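Local atomic coordinates of taurine:2-oxoglutarate aminotransferase (Bifidobacterium kashiwanohense PV20-2, PDB entry 6JIX), a protein that probably catalyses the pyridoxal-phosphate-dependent transfer of the amino group of taurine to 2-oxoglutarate, as a class-III aminotransferase. Residues M175-Y180 with L229-Y234; M218-G223 with F265-F270; H358-E363 with K438-V443. One frame throughout, in Å; residues are numbered along the deposited sequence.

Contacts 1 and 2 adjoin within the large cofactor-binding domain, their centres about 12 Å apart. They meet where P230 CG lies 3.6 Å from F270 CZ and where Y234 CE2 lies 3.8 Å from M218 CE. Contact 2 reaches the cofactor itself through E219, whereas in contact 1 the side chain of N176 stays about 11 Å from it. T313 N of the second subunit also binds the cofactor, so the site is built at the dimer interface. Contact 3 has its centre about 24 Å from that of contact 1 and 28 Å from that of contact 2; Y180 packs against G362 and E363 and so joins contacts 1 and 3.

Contact 1. Residues M175-Y180 with L229-Y234; sequences MNPNMY and LPPEGY
The ring of Y234 takes P177 CD over one face, 4.2 Å from the ring centroid and 26° off the normal, which is the geometry of a CH-pi contact. At the edge of the same ring, in its plane, a water sits 2.6 Å from Y234 OH and also makes a weak bond to M175 O. The phenol hydroxyl additionally rests near N176 CB. Y234 and P177 reach toward each other tip to tip, with CG of the tyrosine anti to its backbone N (chi1 -177°).

The second half of the packing centres on P231. Its ring crosses that of P177 obliquely, with P177 CG 3.7 Å from P231 CD, while M179 SD, from segment 175-180, comes within 3.9 Å of P231 CB. Carbon and sulfur surfaces make up this part; the polar link between the backbones is a second water. It donates to P177 O at 3.1 Å and to L229 O at 2.8 Å, and accepts from M179 N at 3.0 Å, so three backbone groups hold it and it bridges the two segments.

P231 also starts a type II beta turn closed by Y234 N to P231 O at 3.2 Å. G233, with a phi of 84°, occupies the third position of this turn and is the N-cap of helix 234-245. Helix 190-208 packs against P177 and P231, and its T194 also bonds to E232 O.

The arrangement joins the loop after the edge strand 171-174 to the loop that enters helix 234-245, beside the mixed seven-stranded sheet. This sheet, with strand order 1-7-6-5-4-2-3, belongs to the large domain of the fold-type I aminotransferases.

Contact 2. Residues M218-G223 with F265-F270; sequences MESIVG and FAWQNF. With PLP (pyridoxal-5'-phosphate), chain G.
The two backbones come closest between S220 CA and W267 CA, 5.3 Å apart, where the chain has just left strand 213-219 and faces the 3-10 segment 266-269. S220 CB lies 3.8 Å from A266 CB. S220 OG, placed anti to its own carbonyl carbon by a chi1 of -66°, comes near W267 N and CB, at the edge of the indole. The polar partner of this hydroxyl is E253: its OE2 is hydrogen-bonded to both S220 OG and W267 N, and its OE1 to A266 N, so one carboxylate ties the segments together. I221 CG1 meets the rim of the F270 ring near its plane, 4.1 Å from CZ, and the two side chains cross.

Strand 213-219 runs parallel to its neighbours in the seven-stranded sheet of this fold-type I domain, and E219, at the strand end, belongs to the cofactor pocket. Its CG lies 3.6 Å from C2A, the methyl carbon of PLP. G223 N donates to E219 OE1 at 2.9 Å with an N-H...O angle of 158°, arriving 55° out of the carboxylate plane, while Y143 N bonds to OE2. An alanine here would probably leave the amides of G223 and Y143 without these acceptors and open a gap beside the cofactor methyl. In the 3-10 segment, A266 O accepts from N269 N and from N269 ND2, the latter at 2.9 Å on a lone pair.

Contact 3. Residues H358-E363 with K438-V443; sequences HKCVGE and KVLTWV
H358, whose ring lies against L440, is held at both ring nitrogens by carboxylates of helix 426-447: ND1 is hydrogen-bonded to D444 OD2 and NE2 to D437 OD2. Two acidic partners would be expected to favour a positively charged imidazole. The other oxygen of D444, OD1, bonds to C360 N, so the aspartate also fixes the type I beta turn from H358 to V361.

This turn links helix 336-357 to strand 361-367, the edge of a three-stranded antiparallel sheet, and helix 426-447 packs beside it in what is the C-terminal domain of fold-type I aminotransferases.

L440 CB sits over the centre of the H358 ring, 3.5 Å from its centroid and 15° off the normal, a CH-pi contact. A chi1 of -69° sets CG of the histidine anti to its carbonyl carbon, on the side where the ring can lie against L440. T441 OG1 lies 3.4 Å from H358 CE1, its side chain crossing that of the histidine at about a right angle. Three residues on from L440, V443 CG1 packs against C360 CB at 3.7 Å. The side chain of V361 crosses that of L440 at about a right angle, with V361 CG2 3.8 Å from L440 CD1.

Contact 1. Residues M175-Y180 with L229-Y234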
loop_
_atom_site.group_PDB
_atom_site.type_symbol
_atom_site.label_atom_id
_atom_site.label_comp_id
_atom_site.label_asym_id
_atom_site.label_seq_id
_atom_site.Cartn_x
_atom_site.Cartn_y
_atom_site.Cartn_z
ATOM N N MET A 175 -23.853 13.832 3.281
ATOM C CA MET A 175 -24.401 13.509 1.972
ATOM C C MET A 175 -24.036 14.597 0.965
ATOM O O MET A 175 -24.258 15.785 1.218
ATOM C CB MET A 175 -25.918 13.352 2.054
ATOM C CG MET A 175 -26.565 12.961 0.743
ATOM S SD MET A 175 -26.014 11.348 0.129
ATOM C CE MET A 175 -26.004 10.439 1.673
ATOM N N ASN A 176 -23.412 14.191 -0.158
ATOM C CA ASN A 176 -23.137 15.104 -1.259
ATOM C C ASN A 176 -24.175 14.928 -2.359
ATOM O O ASN A 176 -24.772 13.855 -2.490
ATOM C CB ASN A 176 -21.731 14.887 -1.848
ATOM C CG ASN A 176 -21.350 13.412 -1.985
ATOM O OD1 ASN A 176 -21.929 12.530 -1.341
ATOM N ND2 ASN A 176 -20.343 13.143 -2.816
ATOM N N PRO A 177 -24.408 15.967 -3.161
ATOM C CA PRO A 177 -25.482 15.901 -4.162
ATOM C C PRO A 177 -25.073 15.086 -5.375
ATOM O O PRO A 177 -23.964 15.219 -5.897
ATOM C CB PRO A 177 -25.694 17.371 -4.549
ATOM C CG PRO A 177 -24.341 17.977 -4.359
ATOM C CD PRO A 177 -23.736 17.278 -3.157
ATOM N N ASN A 178 -25.993 14.235 -5.815
ATOM C CA ASN A 178 -25.941 13.600 -7.128
ATOM C C ASN A 178 -27.120 14.193 -7.884
ATOM O O ASN A 178 -28.239 13.686 -7.799
ATOM C CB ASN A 178 -26.039 12.075 -7.054
ATOM C CG ASN A 178 -25.972 11.397 -8.448
ATOM O OD1 ASN A 178 -26.166 12.033 -9.489
ATOM N ND2 ASN A 178 -25.711 10.094 -8.451
ATOM N N MET A 179 -26.855 15.271 -8.626
ATOM C CA MET A 179 -27.931 16.112 -9.144
ATOM C C MET A 179 -29.040 15.301 -9.805
ATOM O O MET A 179 -30.214 15.445 -9.451
ATOM C CB MET A 179 -27.363 17.144 -10.105
ATOM C CG MET A 179 -27.022 18.404 -9.376
ATOM S SD MET A 179 -26.446 19.668 -10.482
ATOM C CE MET A 179 -27.765 20.867 -10.274
ATOM N N TYR A 180 -28.699 14.438 -10.767
ATOM C CA TYR A 180 -29.747 13.686 -11.449
ATOM C C TYR A 180 -30.528 12.804 -10.477
ATOM O O TYR A 180 -31.762 12.855 -10.431
ATOM C CB TYR A 180 -29.165 12.853 -12.584
ATOM C CG TYR A 180 -30.242 12.084 -13.312
ATOM C CD1 TYR A 180 -30.906 12.632 -14.415
ATOM C CD2 TYR A 180 -30.629 10.815 -12.877
ATOM C CE1 TYR A 180 -31.912 11.929 -15.065
ATOM C CE2 TYR A 180 -31.635 10.101 -13.530
ATOM C CZ TYR A 180 -32.273 10.660 -14.613
ATOM O OH TYR A 180 -33.274 9.939 -15.238
ATOM N N LEU A 229 -20.286 14.808 -11.363
ATOM C CA LEU A 229 -19.902 16.204 -11.455
ATOM C C LEU A 229 -20.677 17.022 -10.421
ATOM O O LEU A 229 -21.904 16.889 -10.333
ATOM C CB LEU A 229 -20.175 16.738 -12.858
ATOM C CG LEU A 229 -19.497 15.934 -13.968
ATOM C CD1 LEU A 229 -19.997 16.373 -15.335
ATOM C CD2 LEU A 229 -17.955 16.036 -13.862
ATOM N N PRO A 230 -19.998 17.838 -9.619
ATOM C CA PRO A 230 -20.686 18.632 -8.592
ATOM C C PRO A 230 -21.443 19.791 -9.207
ATOM O O PRO A 230 -21.065 20.286 -10.282
ATOM C CB PRO A 230 -19.528 19.141 -7.719
ATOM C CG PRO A 230 -18.376 19.206 -8.668
ATOM C CD PRO A 230 -18.541 18.003 -9.559
ATOM N N PRO A 231 -22.500 20.276 -8.545
ATOM C CA PRO A 231 -23.143 21.511 -8.998
ATOM C C PRO A 231 -22.167 22.675 -8.944
ATOM O O PRO A 231 -21.245 22.699 -8.125
ATOM C CB PRO A 231 -24.298 21.700 -8.002
ATOM C CG PRO A 231 -23.913 20.860 -6.790
ATOM C CD PRO A 231 -23.205 19.685 -7.386
ATOM N N GLU A 232 -22.365 23.626 -9.852
ATOM C CA GLU A 232 -21.534 24.817 -9.928
ATOM C C GLU A 232 -21.409 25.455 -8.562
ATOM O O GLU A 232 -22.396 25.575 -7.844
ATOM C CB GLU A 232 -22.164 25.816 -10.904
ATOM C CG GLU A 232 -21.273 26.978 -11.268
ATOM C CD GLU A 232 -20.039 26.530 -12.042
ATOM O OE1 GLU A 232 -19.041 27.293 -12.046
ATOM O OE2 GLU A 232 -20.069 25.418 -12.642
ATOM N N GLY A 233 -20.190 25.836 -8.187
ATOM C CA GLY A 233 -19.963 26.578 -6.959
ATOM C C GLY A 233 -19.843 25.764 -5.681
ATOM O O GLY A 233 -19.452 26.331 -4.648
ATOM N N TYR A 234 -20.185 24.471 -5.708
ATOM C CA TYR A 234 -20.145 23.631 -4.507
ATOM C C TYR A 234 -18.724 23.453 -3.964
ATOM O O TYR A 234 -18.479 23.677 -2.776
ATOM C CB TYR A 234 -20.771 22.278 -4.817
ATOM C CG TYR A 234 -20.872 21.317 -3.656
ATOM C CD1 TYR A 234 -21.714 21.574 -2.565
ATOM C CD2 TYR A 234 -20.154 20.127 -3.663
ATOM C CE1 TYR A 234 -21.820 20.668 -1.514
ATOM C CE2 TYR A 234 -20.263 19.219 -2.618
ATOM C CZ TYR A 234 -21.090 19.490 -1.555
ATOM O OH TYR A 234 -21.172 18.577 -0.535
HETATM O O HOH W 1 -22.914 18.848 1.332
HETATM O O HOH W 2 -24.159 16.510 -8.737
#

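Contact 2. Residues M218-G223 with F265-F270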
loop_
_atom_site.group_PDB
_atom_site.type_symbol
_atom_site.label_atom_id
_atom_site.label_comp_id
_atom_site.label_asym_id
_atom_site.label_seq_id
_atom_site.Cartn_x
_atom_site.Cartn_y
_atom_site.Cartn_z
ATOM N N MET A 218 -12.616 14.902 0.267
ATOM C CA MET A 218 -13.537 14.612 -0.828
ATOM C C MET A 218 -12.776 14.368 -2.117
ATOM O O MET A 218 -11.745 14.994 -2.367
ATOM C CB MET A 218 -14.641 15.677 -1.018
ATOM C CG MET A 218 -14.325 17.076 -0.679
ATOM S SD MET A 218 -15.860 17.966 -0.258
ATOM C CE MET A 218 -16.952 17.656 -1.641
ATOM N N GLU A 219 -13.251 13.382 -2.881
ATOM C CA GLU A 219 -12.847 13.248 -4.277
ATOM C C GLU A 219 -13.141 14.533 -5.032
ATOM O O GLU A 219 -14.270 15.049 -4.997
ATOM C CB GLU A 219 -13.603 12.103 -4.952
ATOM C CG GLU A 219 -13.199 10.704 -4.574
ATOM C CD GLU A 219 -14.107 9.649 -5.215
ATOM O OE1 GLU A 219 -13.739 9.138 -6.300
ATOM O OE2 GLU A 219 -15.172 9.328 -4.638
ATOM N N SER A 220 -12.137 15.019 -5.766
ATOM C CA SER A 220 -12.327 16.251 -6.536
ATOM C C SER A 220 -13.599 16.173 -7.375
ATOM O O SER A 220 -14.471 17.047 -7.294
ATOM C CB SER A 220 -11.104 16.509 -7.426
ATOM O OG SER A 220 -9.931 16.782 -6.663
ATOM N N ILE A 221 -13.752 15.084 -8.126
ATOM C CA ILE A 221 -15.000 14.704 -8.779
ATOM C C ILE A 221 -15.235 13.251 -8.415
ATOM O O ILE A 221 -14.350 12.415 -8.636
ATOM C CB ILE A 221 -14.931 14.868 -10.309
ATOM C CG1 ILE A 221 -14.891 16.344 -10.685
ATOM C CG2 ILE A 221 -16.132 14.187 -10.976
ATOM C CD1 ILE A 221 -14.291 16.609 -12.070
ATOM N N VAL A 222 -16.386 12.952 -7.804
ATOM C CA VAL A 222 -16.634 11.577 -7.356
ATOM C C VAL A 222 -16.532 10.631 -8.546
ATOM O O VAL A 222 -17.286 10.759 -9.520
ATOM C CB VAL A 222 -17.981 11.450 -6.636
ATOM C CG1 VAL A 222 -18.433 10.002 -6.618
ATOM C CG2 VAL A 222 -17.863 11.958 -5.216
ATOM N N GLY A 223 -15.619 9.654 -8.458
ATOM C CA GLY A 223 -15.239 8.856 -9.603
ATOM C C GLY A 223 -15.875 7.493 -9.753
ATOM O O GLY A 223 -16.840 7.334 -10.509
ATOM N N PHE A 265 -4.603 18.181 -12.485
ATOM C CA PHE A 265 -5.374 17.680 -11.360
ATOM C C PHE A 265 -6.799 18.191 -11.481
ATOM O O PHE A 265 -7.025 19.336 -11.878
ATOM C CB PHE A 265 -4.753 18.102 -10.029
ATOM C CG PHE A 265 -3.351 17.604 -9.844
ATOM C CD1 PHE A 265 -3.086 16.237 -9.810
ATOM C CD2 PHE A 265 -2.286 18.495 -9.732
ATOM C CE1 PHE A 265 -1.775 15.762 -9.651
ATOM C CE2 PHE A 265 -0.976 18.027 -9.579
ATOM C CZ PHE A 265 -0.725 16.660 -9.543
ATOM N N ALA A 266 -7.766 17.328 -11.169
ATOM C CA ALA A 266 -9.159 17.725 -11.337
ATOM C C ALA A 266 -9.507 18.920 -10.462
ATOM O O ALA A 266 -10.274 19.792 -10.888
ATOM C CB ALA A 266 -10.099 16.551 -11.050
ATOM N N TRP A 267 -8.928 19.022 -9.264
ATOM C CA TRP A 267 -9.272 20.192 -8.470
ATOM C C TRP A 267 -8.880 21.482 -9.191
ATOM O O TRP A 267 -9.424 22.547 -8.882
ATOM C CB TRP A 267 -8.652 20.112 -7.066
ATOM C CG TRP A 267 -7.161 20.052 -7.008
ATOM C CD1 TRP A 267 -6.392 18.940 -6.805
ATOM C CD2 TRP A 267 -6.244 21.158 -7.114
ATOM N NE1 TRP A 267 -5.058 19.278 -6.802
ATOM C CE2 TRP A 267 -4.938 20.631 -6.983
ATOM C CE3 TRP A 267 -6.398 22.535 -7.320
ATOM C CZ2 TRP A 267 -3.797 21.437 -7.055
ATOM C CZ3 TRP A 267 -5.263 23.332 -7.391
ATOM C CH2 TRP A 267 -3.979 22.779 -7.260
ATOM N N GLN A 268 -8.018 21.399 -10.207
ATOM C CA GLN A 268 -7.670 22.584 -10.982
ATOM C C GLN A 268 -8.812 23.052 -11.884
ATOM O O GLN A 268 -8.673 24.102 -12.521
ATOM C CB GLN A 268 -6.420 22.321 -11.825
ATOM C CG GLN A 268 -5.119 22.493 -11.051
ATOM C CD GLN A 268 -3.967 21.701 -11.665
ATOM O OE1 GLN A 268 -4.172 20.903 -12.584
ATOM N NE2 GLN A 268 -2.752 21.918 -11.160
ATOM N N ASN A 269 -9.924 22.309 -11.970
ATOM C CA ASN A 269 -11.080 22.802 -12.706
ATOM C C ASN A 269 -11.934 23.721 -11.862
ATOM O O ASN A 269 -12.959 24.207 -12.352
ATOM C CB ASN A 269 -11.979 21.647 -13.152
ATOM C CG ASN A 269 -11.331 20.759 -14.165
ATOM O OD1 ASN A 269 -11.300 21.077 -15.351
ATOM N ND2 ASN A 269 -10.815 19.623 -13.710
ATOM N N PHE A 270 -11.500 24.017 -10.644
ATOM C CA PHE A 270 -12.290 24.742 -9.670
ATOM C C PHE A 270 -11.397 25.811 -9.064
ATOM O O PHE A 270 -10.165 25.725 -9.112
ATOM C CB PHE A 270 -12.838 23.859 -8.534
ATOM C CG PHE A 270 -13.616 22.640 -8.978
ATOM C CD1 PHE A 270 -14.908 22.751 -9.465
ATOM C CD2 PHE A 270 -13.075 21.367 -8.828
ATOM C CE1 PHE A 270 -15.636 21.614 -9.840
ATOM C CE2 PHE A 270 -13.797 20.226 -9.200
ATOM C CZ PHE A 270 -15.077 20.353 -9.701
HETATM N N1 PLP G . -9.457 7.081 -4.056
HETATM C C2 PLP G . -10.155 6.989 -5.191
HETATM C C2A PLP G . -10.874 8.201 -5.758
HETATM C C3 PLP G . -10.238 5.757 -5.886
HETATM O O3 PLP G . -10.957 5.630 -7.060
HETATM C C4 PLP G . -9.589 4.646 -5.396
HETATM C C4A PLP G . -9.699 3.310 -6.187
HETATM O O4A PLP G . -10.678 3.088 -6.901
HETATM C C5 PLP G . -8.852 4.792 -4.180
HETATM C C6 PLP G . -8.797 6.033 -3.530
HETATM C C5A PLP G . -8.090 3.552 -3.586
HETATM O O4P PLP G . -6.920 3.436 -4.331
HETATM P P PLP G . -6.050 2.062 -4.265
HETATM O O1P PLP G . -4.764 2.239 -4.948
HETATM O O2P PLP G . -5.657 1.737 -2.878
HETATM O O3P PLP G . -6.969 0.811 -4.913
#

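Contact 3. Residues H358-E363 with K438-V443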
loop_
_atom_site.group_PDB
_atom_site.type_symbol
_atom_site.label_atom_id
_atom_site.label_comp_id
_atom_site.label_asym_id
_atom_site.label_seq_id
_atom_site.Cartn_x
_atom_site.Cartn_y
_atom_site.Cartn_z
ATOM N N HIS A 358 -31.883 7.136 -26.370
ATOM C CA HIS A 358 -32.154 5.867 -25.698
ATOM C C HIS A 358 -33.116 6.016 -24.518
ATOM O O HIS A 358 -32.981 6.935 -23.697
ATOM C CB HIS A 358 -30.848 5.227 -25.245
ATOM C CG HIS A 358 -29.987 4.734 -26.370
ATOM N ND1 HIS A 358 -30.144 3.487 -26.939
ATOM C CD2 HIS A 358 -28.934 5.305 -27.002
ATOM C CE1 HIS A 358 -29.233 3.315 -27.883
ATOM N NE2 HIS A 358 -28.489 4.405 -27.943
ATOM N N LYS A 359 -34.096 5.111 -24.444
ATOM C CA LYS A 359 -35.033 5.148 -23.331
ATOM C C LYS A 359 -34.334 4.832 -22.016
ATOM O O LYS A 359 -34.796 5.285 -20.963
ATOM C CB LYS A 359 -36.186 4.150 -23.562
ATOM N N CYS A 360 -33.192 4.138 -22.067
ATOM C CA CYS A 360 -32.487 3.648 -20.884
ATOM C C CYS A 360 -31.403 4.587 -20.341
ATOM O O CYS A 360 -30.757 4.245 -19.342
ATOM C CB CYS A 360 -31.846 2.292 -21.190
ATOM S SG CYS A 360 -30.348 2.478 -22.181
ATOM N N VAL A 361 -31.174 5.746 -20.945
ATOM C CA VAL A 361 -30.081 6.626 -20.540
ATOM C C VAL A 361 -30.672 7.916 -19.978
ATOM O O VAL A 361 -31.231 8.735 -20.724
ATOM C CB VAL A 361 -29.115 6.916 -21.701
ATOM C CG1 VAL A 361 -28.094 7.976 -21.293
ATOM C CG2 VAL A 361 -28.417 5.636 -22.160
ATOM N N GLY A 362 -30.546 8.103 -18.661
ATOM C CA GLY A 362 -31.105 9.281 -18.029
ATOM C C GLY A 362 -30.209 10.508 -18.064
ATOM O O GLY A 362 -30.707 11.631 -18.227
ATOM N N GLU A 363 -28.892 10.327 -17.933
ATOM C CA GLU A 363 -27.994 11.476 -17.906
ATOM C C GLU A 363 -26.631 11.062 -18.420
ATOM O O GLU A 363 -26.245 9.893 -18.335
ATOM C CB GLU A 363 -27.851 12.072 -16.493
ATOM C CG GLU A 363 -27.450 13.544 -16.446
ATOM C CD GLU A 363 -26.801 13.948 -15.128
ATOM O OE1 GLU A 363 -26.644 13.084 -14.237
ATOM O OE2 GLU A 363 -26.422 15.131 -14.989
ATOM N N LYS A 438 -24.736 0.376 -29.781
ATOM C CA LYS A 438 -25.362 -0.912 -30.058
ATOM C C LYS A 438 -25.854 -1.561 -28.776
ATOM O O LYS A 438 -26.964 -2.101 -28.740
ATOM C CB LYS A 438 -24.395 -1.866 -30.772
ATOM C CG LYS A 438 -23.962 -1.451 -32.170
ATOM C CD LYS A 438 -24.988 -0.508 -32.827
ATOM C CE LYS A 438 -24.902 -0.591 -34.341
ATOM N NZ LYS A 438 -23.498 -0.910 -34.736
ATOM N N VAL A 439 -25.042 -1.527 -27.712
ATOM C CA VAL A 439 -25.420 -2.211 -26.478
ATOM C C VAL A 439 -26.570 -1.489 -25.789
ATOM O O VAL A 439 -27.478 -2.128 -25.242
ATOM C CB VAL A 439 -24.215 -2.346 -25.534
ATOM C CG1 VAL A 439 -24.691 -2.728 -24.129
ATOM C CG2 VAL A 439 -23.207 -3.370 -26.075
ATOM N N LEU A 440 -26.558 -0.151 -25.807
ATOM C CA LEU A 440 -27.659 0.600 -25.212
ATOM C C LEU A 440 -28.991 0.254 -25.882
ATOM O O LEU A 440 -30.030 0.173 -25.215
ATOM C CB LEU A 440 -27.371 2.104 -25.274
ATOM C CG LEU A 440 -26.109 2.511 -24.494
ATOM C CD1 LEU A 440 -25.872 4.012 -24.494
ATOM C CD2 LEU A 440 -26.161 1.988 -23.068
ATOM N N THR A 441 -28.982 0.026 -27.196
ATOM C CA THR A 441 -30.200 -0.436 -27.849
ATOM C C THR A 441 -30.670 -1.762 -27.262
ATOM O O THR A 441 -31.855 -1.927 -26.963
ATOM C CB THR A 441 -29.979 -0.573 -29.355
ATOM O OG1 THR A 441 -29.977 0.730 -29.959
ATOM C CG2 THR A 441 -31.097 -1.416 -29.952
ATOM N N TRP A 442 -29.758 -2.703 -27.041
ATOM C CA TRP A 442 -30.167 -3.965 -26.432
ATOM C C TRP A 442 -30.785 -3.743 -25.048
ATOM O O TRP A 442 -31.766 -4.408 -24.681
ATOM C CB TRP A 442 -28.977 -4.909 -26.348
ATOM C CG TRP A 442 -29.239 -6.193 -25.609
ATOM C CD1 TRP A 442 -29.550 -7.402 -26.155
ATOM C CD2 TRP A 442 -29.181 -6.399 -24.189
ATOM N NE1 TRP A 442 -29.695 -8.348 -25.166
ATOM C CE2 TRP A 442 -29.476 -7.759 -23.952
ATOM C CE3 TRP A 442 -28.915 -5.567 -23.099
ATOM C CZ2 TRP A 442 -29.511 -8.305 -22.672
ATOM C CZ3 TRP A 442 -28.950 -6.113 -21.826
ATOM C CH2 TRP A 442 -29.246 -7.470 -21.624
ATOM N N VAL A 443 -30.227 -2.814 -24.265
ATOM C CA VAL A 443 -30.776 -2.534 -22.940
ATOM C C VAL A 443 -32.169 -1.932 -23.061
ATOM O O VAL A 443 -33.099 -2.342 -22.354
ATOM C CB VAL A 443 -29.834 -1.609 -22.146
ATOM C CG1 VAL A 443 -30.525 -1.109 -20.893
ATOM C CG2 VAL A 443 -28.539 -2.335 -21.804
#